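Local structure of tRNA (guanine(6)-N2)-methyltransferase (Thermus thermophilus, 3TMA) at residues G46-A51 and R55-R60; H75-R80 and R153-V158. The protein transfers a methyl group from S-adenosyl-L-methionine to N2 of guanosine 6 in tRNA(Phe), using a Rossmann-fold catalytic domain fused to an N-terminal THUMP domain. All coordinates share one frame; numbering follows the deposited sequence. Where two conformers were deposited one is given.

Interaction 1 (G46-A51 and R55-R60); sequences GAEVDA and RVRIPR
Arg57 stands across the hairpin from Glu48 and Asp50, and its guanidinium serves both acids. Its end faces Asp50: NH1 of Arg57 lies 2.9 Å from OD2 of Asp50, and NH2 of Arg57 reaches OD1 of Asp50 at 3.1 Å, with carboxylate and guanidinium planes 40° apart. The side edge turns to Glu48, where OE1 alone takes both NE (3.0 Å) and NH2 (2.9 Å) of Arg57 in two bent bonds, the carboxylate turned 80° from the guanidinium. This grip depends on a bend in the arginine chain at chi3 (-64°), which brings the guanidinium back over the neighbouring strand. Asp50 OD2 takes a second donor, NE of Arg55, at 2.8 Å through its anti lone pair. Two acids and two arginines thus form one network, and four N-H bonds within it restrict the rotation of the Arg57 group.

Beneath these charges lies regular backbone pairing. Glu48 and Arg57 are an antiparallel hydrogen-bonded pair, N of each meeting O of the other at 2.8 Å, which places both side chains on the same face. On the reverse face the contacts are apolar: Val49 and Val56 lie side by side as a non-hydrogen-bonded pair, and Ala47 CB touches Ile58 CD1 at 3.6 Å. Helix 31-41 packs against that side, with Leu35 meeting Ala47 and Val49.

Farther out, Arg82 is the stronger partner of Glu48 OE1, while Glu23 bridges to Arg57 NH1 and Glu119 to Arg55 NH1. Strand 55-59 is in turn hydrogen-bonded to strand 21-25. The whole is a beta hairpin at the margin of the N-terminal mixed sheet, charged on one face and covered by a helix on the other, in the ferredoxin-like part of the protein that accompanies the THUMP domain.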
loop_
_atom_site.group_PDB
_atom_site.type_symbol
_atom_site.label_atom_id
_atom_site.label_comp_id
_atom_site.label_asym_id
_atom_site.label_seq_id
_atom_site.Cartn_x
_atom_site.Cartn_y
_atom_site.Cartn_z
ATOM N N GLY A 46 -1.571 -8.953 -20.992
ATOM C CA GLY A 46 -2.973 -8.833 -20.600
ATOM C C GLY A 46 -3.218 -8.204 -19.227
ATOM O O GLY A 46 -4.349 -8.186 -18.760
ATOM N N ALA A 47 -2.192 -7.638 -18.587
ATOM C CA ALA A 47 -2.435 -6.917 -17.322
ATOM C C ALA A 47 -3.376 -5.726 -17.528
ATOM O O ALA A 47 -3.339 -5.069 -18.596
ATOM C CB ALA A 47 -1.128 -6.478 -16.682
ATOM N N GLU A 48 -4.226 -5.450 -16.527
ATOM C CA GLU A 48 -5.147 -4.314 -16.585
ATOM C C GLU A 48 -4.981 -3.431 -15.342
ATOM O O GLU A 48 -4.794 -3.952 -14.236
ATOM C CB GLU A 48 -6.588 -4.800 -16.664
ATOM C CG GLU A 48 -6.908 -5.626 -17.951
ATOM C CD GLU A 48 -8.392 -6.037 -18.026
ATOM O OE1 GLU A 48 -9.074 -6.073 -16.974
ATOM O OE2 GLU A 48 -8.867 -6.342 -19.140
ATOM N N VAL A 49 -5.013 -2.112 -15.545
ATOM C CA VAL A 49 -4.825 -1.101 -14.468
ATOM C C VAL A 49 -6.074 -0.227 -14.441
ATOM O O VAL A 49 -6.570 0.205 -15.486
ATOM C CB VAL A 49 -3.582 -0.199 -14.771
ATOM C CG1 VAL A 49 -3.527 1.023 -13.836
ATOM C CG2 VAL A 49 -2.289 -1.025 -14.648
ATOM N N ASP A 50 -6.645 -0.018 -13.266
ATOM C CA ASP A 50 -7.744 0.951 -13.156
ATOM C C ASP A 50 -7.192 2.257 -12.586
ATOM O O ASP A 50 -6.945 2.367 -11.380
ATOM C CB ASP A 50 -8.874 0.393 -12.247
ATOM C CG ASP A 50 -9.580 -0.832 -12.843
ATOM O OD1 ASP A 50 -9.499 -1.060 -14.090
ATOM O OD2 ASP A 50 -10.253 -1.559 -12.067
ATOM N N ALA A 51 -6.921 3.209 -13.479
ATOM C CA ALA A 51 -6.245 4.491 -13.158
ATOM C C ALA A 51 -6.999 5.186 -12.041
ATOM O O ALA A 51 -8.236 5.264 -12.091
ATOM C CB ALA A 51 -6.225 5.431 -14.423
ATOM N N ARG A 55 -6.221 -0.330 -8.354
ATOM C CA ARG A 55 -6.451 -1.775 -8.640
ATOM C C ARG A 55 -5.615 -2.171 -9.838
ATOM O O ARG A 55 -5.588 -1.437 -10.818
ATOM C CB ARG A 55 -7.921 -2.082 -9.010
ATOM C CG ARG A 55 -8.914 -1.880 -7.878
ATOM C CD ARG A 55 -10.331 -2.274 -8.285
ATOM N NE ARG A 55 -10.907 -1.464 -9.373
ATOM C CZ ARG A 55 -11.941 -0.641 -9.210
ATOM N NH1 ARG A 55 -12.449 -0.481 -8.002
ATOM N NH2 ARG A 55 -12.453 0.033 -10.236
ATOM N N VAL A 56 -4.983 -3.341 -9.772
ATOM C CA VAL A 56 -4.394 -3.979 -10.964
ATOM C C VAL A 56 -4.900 -5.411 -11.070
ATOM O O VAL A 56 -4.957 -6.126 -10.041
ATOM C CB VAL A 56 -2.865 -4.005 -10.836
ATOM C CG1 VAL A 56 -2.234 -4.731 -12.087
ATOM C CG2 VAL A 56 -2.354 -2.493 -10.762
ATOM N N ARG A 57 -5.169 -5.868 -12.297
ATOM C CA ARG A 57 -5.604 -7.286 -12.504
ATOM C C ARG A 57 -4.647 -7.938 -13.477
ATOM O O ARG A 57 -4.261 -7.301 -14.468
ATOM C CB ARG A 57 -6.992 -7.360 -13.162
ATOM C CG ARG A 57 -8.132 -7.045 -12.251
ATOM C CD ARG A 57 -9.499 -7.167 -12.996
ATOM N NE ARG A 57 -9.635 -6.196 -14.077
ATOM C CZ ARG A 57 -9.761 -4.870 -13.900
ATOM N NH1 ARG A 57 -9.829 -4.341 -12.678
ATOM N NH2 ARG A 57 -9.798 -4.054 -14.952
ATOM N N ILE A 58 -4.324 -9.207 -13.216
ATOM C CA ILE A 58 -3.476 -10.054 -14.079
ATOM C C ILE A 58 -4.337 -11.309 -14.380
ATOM O O ILE A 58 -4.833 -11.937 -13.424
ATOM C CB ILE A 58 -2.218 -10.577 -13.251
ATOM C CG1 ILE A 58 -1.465 -9.402 -12.625
ATOM C CG2 ILE A 58 -1.253 -11.400 -14.102
ATOM C CD1 ILE A 58 -1.005 -8.431 -13.622
ATOM N N PRO A 59 -4.477 -11.701 -15.670
ATOM C CA PRO A 59 -5.113 -13.001 -15.954
ATOM C C PRO A 59 -4.228 -14.153 -15.463
ATOM O O PRO A 59 -3.023 -14.178 -15.713
ATOM C CB PRO A 59 -5.238 -13.028 -17.471
ATOM C CG PRO A 59 -4.223 -12.035 -17.994
ATOM C CD PRO A 59 -3.800 -11.130 -16.853
ATOM N N ARG A 60 -4.821 -15.101 -14.755
ATOM C CA ARG A 60 -4.029 -16.160 -14.140
ATOM C C ARG A 60 -4.805 -17.479 -14.224
ATOM O O ARG A 60 -5.981 -17.515 -13.827
ATOM C CB ARG A 60 -3.768 -15.845 -12.637
ATOM C CG ARG A 60 -2.651 -14.840 -12.347
ATOM C CD ARG A 60 -1.316 -15.192 -13.078
ATOM N NE ARG A 60 -0.902 -16.500 -12.612
ATOM C CZ ARG A 60 0.109 -17.225 -13.102
ATOM N NH1 ARG A 60 0.864 -16.773 -14.097
ATOM N NH2 ARG A 60 0.364 -18.428 -12.568
#

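Interaction 2 (H75-R80 and R153-V158); sequences HLVLFR and RVRVDV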
loop_
_atom_site.group_PDB
_atom_site.type_symbol
_atom_site.label_atom_id
_atom_site.label_comp_id
_atom_site.label_asym_id
_atom_site.label_seq_id
_atom_site.Cartn_x
_atom_site.Cartn_y
_atom_site.Cartn_z
ATOM N N HIS A 75 -5.026 -5.865 -0.386
ATOM C CA HIS A 75 -5.840 -7.099 -0.482
ATOM C C HIS A 75 -5.658 -7.771 -1.844
ATOM O O HIS A 75 -5.297 -7.114 -2.836
ATOM C CB HIS A 75 -7.355 -6.803 -0.244
ATOM C CG HIS A 75 -7.747 -6.805 1.209
ATOM N ND1 HIS A 75 -7.407 -7.834 2.076
ATOM C CD2 HIS A 75 -8.389 -5.880 1.964
ATOM C CE1 HIS A 75 -7.867 -7.565 3.285
ATOM N NE2 HIS A 75 -8.474 -6.387 3.242
ATOM N N LEU A 76 -5.832 -9.093 -1.862
ATOM C CA LEU A 76 -5.846 -9.873 -3.089
ATOM C C LEU A 76 -7.215 -10.603 -3.206
ATOM O O LEU A 76 -7.667 -11.240 -2.242
ATOM C CB LEU A 76 -4.751 -10.933 -3.031
ATOM C CG LEU A 76 -3.298 -10.425 -2.817
ATOM C CD1 LEU A 76 -2.369 -11.629 -2.779
ATOM C CD2 LEU A 76 -2.915 -9.477 -3.972
ATOM N N VAL A 77 -7.785 -10.575 -4.397
ATOM C CA VAL A 77 -9.027 -11.327 -4.746
ATOM C C VAL A 77 -8.769 -12.184 -5.977
ATOM O O VAL A 77 -8.249 -11.699 -6.953
ATOM C CB VAL A 77 -10.179 -10.312 -5.064
ATOM C CG1 VAL A 77 -11.499 -11.014 -5.339
ATOM C CG2 VAL A 77 -10.360 -9.387 -3.832
ATOM N N LEU A 78 -9.181 -13.440 -5.961
ATOM C CA LEU A 78 -9.201 -14.240 -7.187
ATOM C C LEU A 78 -10.590 -14.183 -7.779
ATOM O O LEU A 78 -11.539 -14.640 -7.129
ATOM C CB LEU A 78 -8.816 -15.689 -6.884
ATOM C CG LEU A 78 -8.968 -16.733 -8.007
ATOM C CD1 LEU A 78 -8.009 -16.421 -9.102
ATOM C CD2 LEU A 78 -8.688 -18.129 -7.406
ATOM N N PHE A 79 -10.730 -13.549 -8.949
ATOM C CA PHE A 79 -12.013 -13.488 -9.631
ATOM C C PHE A 79 -12.040 -14.675 -10.561
ATOM O O PHE A 79 -11.141 -14.804 -11.394
ATOM C CB PHE A 79 -12.190 -12.165 -10.389
ATOM C CG PHE A 79 -12.540 -11.013 -9.493
ATOM C CD1 PHE A 79 -13.643 -11.102 -8.608
ATOM C CD2 PHE A 79 -11.769 -9.841 -9.510
ATOM C CE1 PHE A 79 -13.963 -10.018 -7.749
ATOM C CE2 PHE A 79 -12.107 -8.735 -8.675
ATOM C CZ PHE A 79 -13.223 -8.822 -7.822
ATOM N N ARG A 80 -12.980 -15.599 -10.318
ATOM C CA ARG A 80 -13.174 -16.766 -11.160
ATOM C C ARG A 80 -14.113 -16.557 -12.326
ATOM O O ARG A 80 -14.145 -17.363 -13.243
ATOM C CB ARG A 80 -13.593 -18.019 -10.356
ATOM C CG ARG A 80 -12.470 -18.573 -9.412
ATOM C CD ARG A 80 -12.835 -20.020 -8.893
ATOM N NE ARG A 80 -11.754 -20.588 -8.083
ATOM C CZ ARG A 80 -11.717 -20.559 -6.755
ATOM N NH1 ARG A 80 -12.740 -20.062 -6.058
ATOM N NH2 ARG A 80 -10.666 -21.090 -6.116
ATOM N N ARG A 153 -14.391 -14.692 2.621
ATOM C CA ARG A 153 -15.172 -13.605 2.075
ATOM C C ARG A 153 -15.338 -13.788 0.579
ATOM O O ARG A 153 -14.364 -13.778 -0.164
ATOM C CB ARG A 153 -14.540 -12.248 2.415
ATOM C CG ARG A 153 -14.434 -11.999 3.940
ATOM C CD ARG A 153 -14.003 -10.557 4.285
ATOM N NE ARG A 153 -13.849 -10.409 5.730
ATOM C CZ ARG A 153 -14.611 -9.637 6.499
ATOM N NH1 ARG A 153 -15.541 -8.858 5.965
ATOM N NH2 ARG A 153 -14.414 -9.626 7.812
ATOM N N VAL A 154 -16.581 -13.989 0.164
ATOM C CA VAL A 154 -16.939 -14.043 -1.257
ATOM C C VAL A 154 -17.086 -12.597 -1.759
ATOM O O VAL A 154 -17.704 -11.765 -1.096
ATOM C CB VAL A 154 -18.292 -14.843 -1.463
ATOM C CG1 VAL A 154 -18.830 -14.693 -2.941
ATOM C CG2 VAL A 154 -18.066 -16.340 -1.144
ATOM N N ARG A 155 -16.520 -12.300 -2.922
ATOM C CA ARG A 155 -16.517 -10.952 -3.475
ATOM C C ARG A 155 -17.297 -10.927 -4.794
ATOM O O ARG A 155 -17.070 -11.764 -5.688
ATOM C CB ARG A 155 -15.059 -10.473 -3.717
ATOM C CG ARG A 155 -14.223 -10.343 -2.409
ATOM C CD ARG A 155 -14.600 -9.059 -1.733
ATOM N NE ARG A 155 -14.426 -8.019 -2.728
ATOM C CZ ARG A 155 -13.327 -7.279 -2.854
ATOM N NH1 ARG A 155 -12.358 -7.369 -1.943
ATOM N NH2 ARG A 155 -13.235 -6.414 -3.862
ATOM N N VAL A 156 -18.240 -9.992 -4.893
ATOM C CA VAL A 156 -18.917 -9.704 -6.140
ATOM C C VAL A 156 -18.771 -8.205 -6.402
ATOM O O VAL A 156 -19.156 -7.378 -5.552
ATOM C CB VAL A 156 -20.434 -10.026 -6.052
ATOM C CG1 VAL A 156 -21.132 -9.749 -7.433
ATOM C CG2 VAL A 156 -20.662 -11.498 -5.592
ATOM N N ASP A 157 -18.124 -7.828 -7.500
ATOM C CA ASP A 157 -17.963 -6.394 -7.778
ATOM C C ASP A 157 -18.633 -6.124 -9.109
ATOM O O ASP A 157 -18.294 -6.777 -10.123
ATOM C CB ASP A 157 -16.490 -5.989 -7.892
ATOM C CG ASP A 157 -15.752 -5.966 -6.539
ATOM O OD1 ASP A 157 -16.104 -6.725 -5.607
ATOM O OD2 ASP A 157 -14.783 -5.192 -6.423
ATOM N N VAL A 158 -19.538 -5.150 -9.121
ATOM C CA VAL A 158 -20.199 -4.756 -10.345
ATOM C C VAL A 158 -19.654 -3.393 -10.769
ATOM O O VAL A 158 -19.676 -2.427 -9.992
ATOM C CB VAL A 158 -21.744 -4.696 -10.175
ATOM C CG1 VAL A 158 -22.414 -4.344 -11.522
ATOM C CG2 VAL A 158 -22.289 -6.042 -9.657
#
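Val77 is the first residue of 75-80 to meet strand 153-158, and it does so with both methyls. CG2 rests over one face of the Arg155 guanidinium, 3.3 Å above its plane and displaced toward the rim, where it comes within 3.4 Å of NH1 of Arg155. CG1 meets the base of the same side chain, 3.9 Å from CB of Arg155. A single valine can touch both root and head of the arginine because the long chain is folded back, bent at chi2 (-79°) and again at chi3. The same CG1 of Val77 also sits over one face of the Phe79 ring, 3.6 Å above its plane and likewise off-centre, toward the rim.

Two residues on, Phe79 directs its far end at the partner strand. Its CE1 is 4.1 Å from O of Arg155, which lies at the ring edge, while CZ approaches CG of Asp157 at 4.0 Å, ring and carboxylate planes standing 67° apart. The ring thereby packs beside an ion pair internal to the second strand: NH2 of Arg155 donates to OD2 of Asp157 over 3.2 Å, on the syn side of that oxygen. Both charges have further partners, Arg159 being the stronger one for Asp157, while Gln168 OE1 accepts from Arg155 NH1. Phe164 meets the Phe79 ring.

Side chains carry these contacts almost entirely, and the strands are not neighbours. Strand 162-168 runs between them in the sheet, hydrogen-bonded at Leu78 through Val167, yet the two axes approach to 8.4 Å and cross at 68°. The wide angle is consistent with a strongly twisted sheet, in which side chains of next-but-one strands can meet on one face; here the result is a buried valine–phenylalanine pair set against an arginine–aspartate pair in the mixed sheet within the THUMP region.

Interactions 1 and 2 occupy the same seven-stranded mixed sheet, their centres 14 Å apart and their nearest atoms about 5 Å apart without touching. Strand 21-25 separates them: it pairs with 55-59 on one side and with 76-84 on the other, and its Glu23 both bridges to Arg57 and touches Phe79. Strand 76-84 reaches back as well, since Arg82 binds Glu48. Arg159, at the end of strand 152-159, pairs with Asp157 and has a long, weak ion pair with Asp50. Both contacts are remote from the probable S-adenosyl-L-methionine site around Ser214, Asp262 and Asn279 in the Rossmann-fold domain, so they belong to the architecture of the N-terminal half.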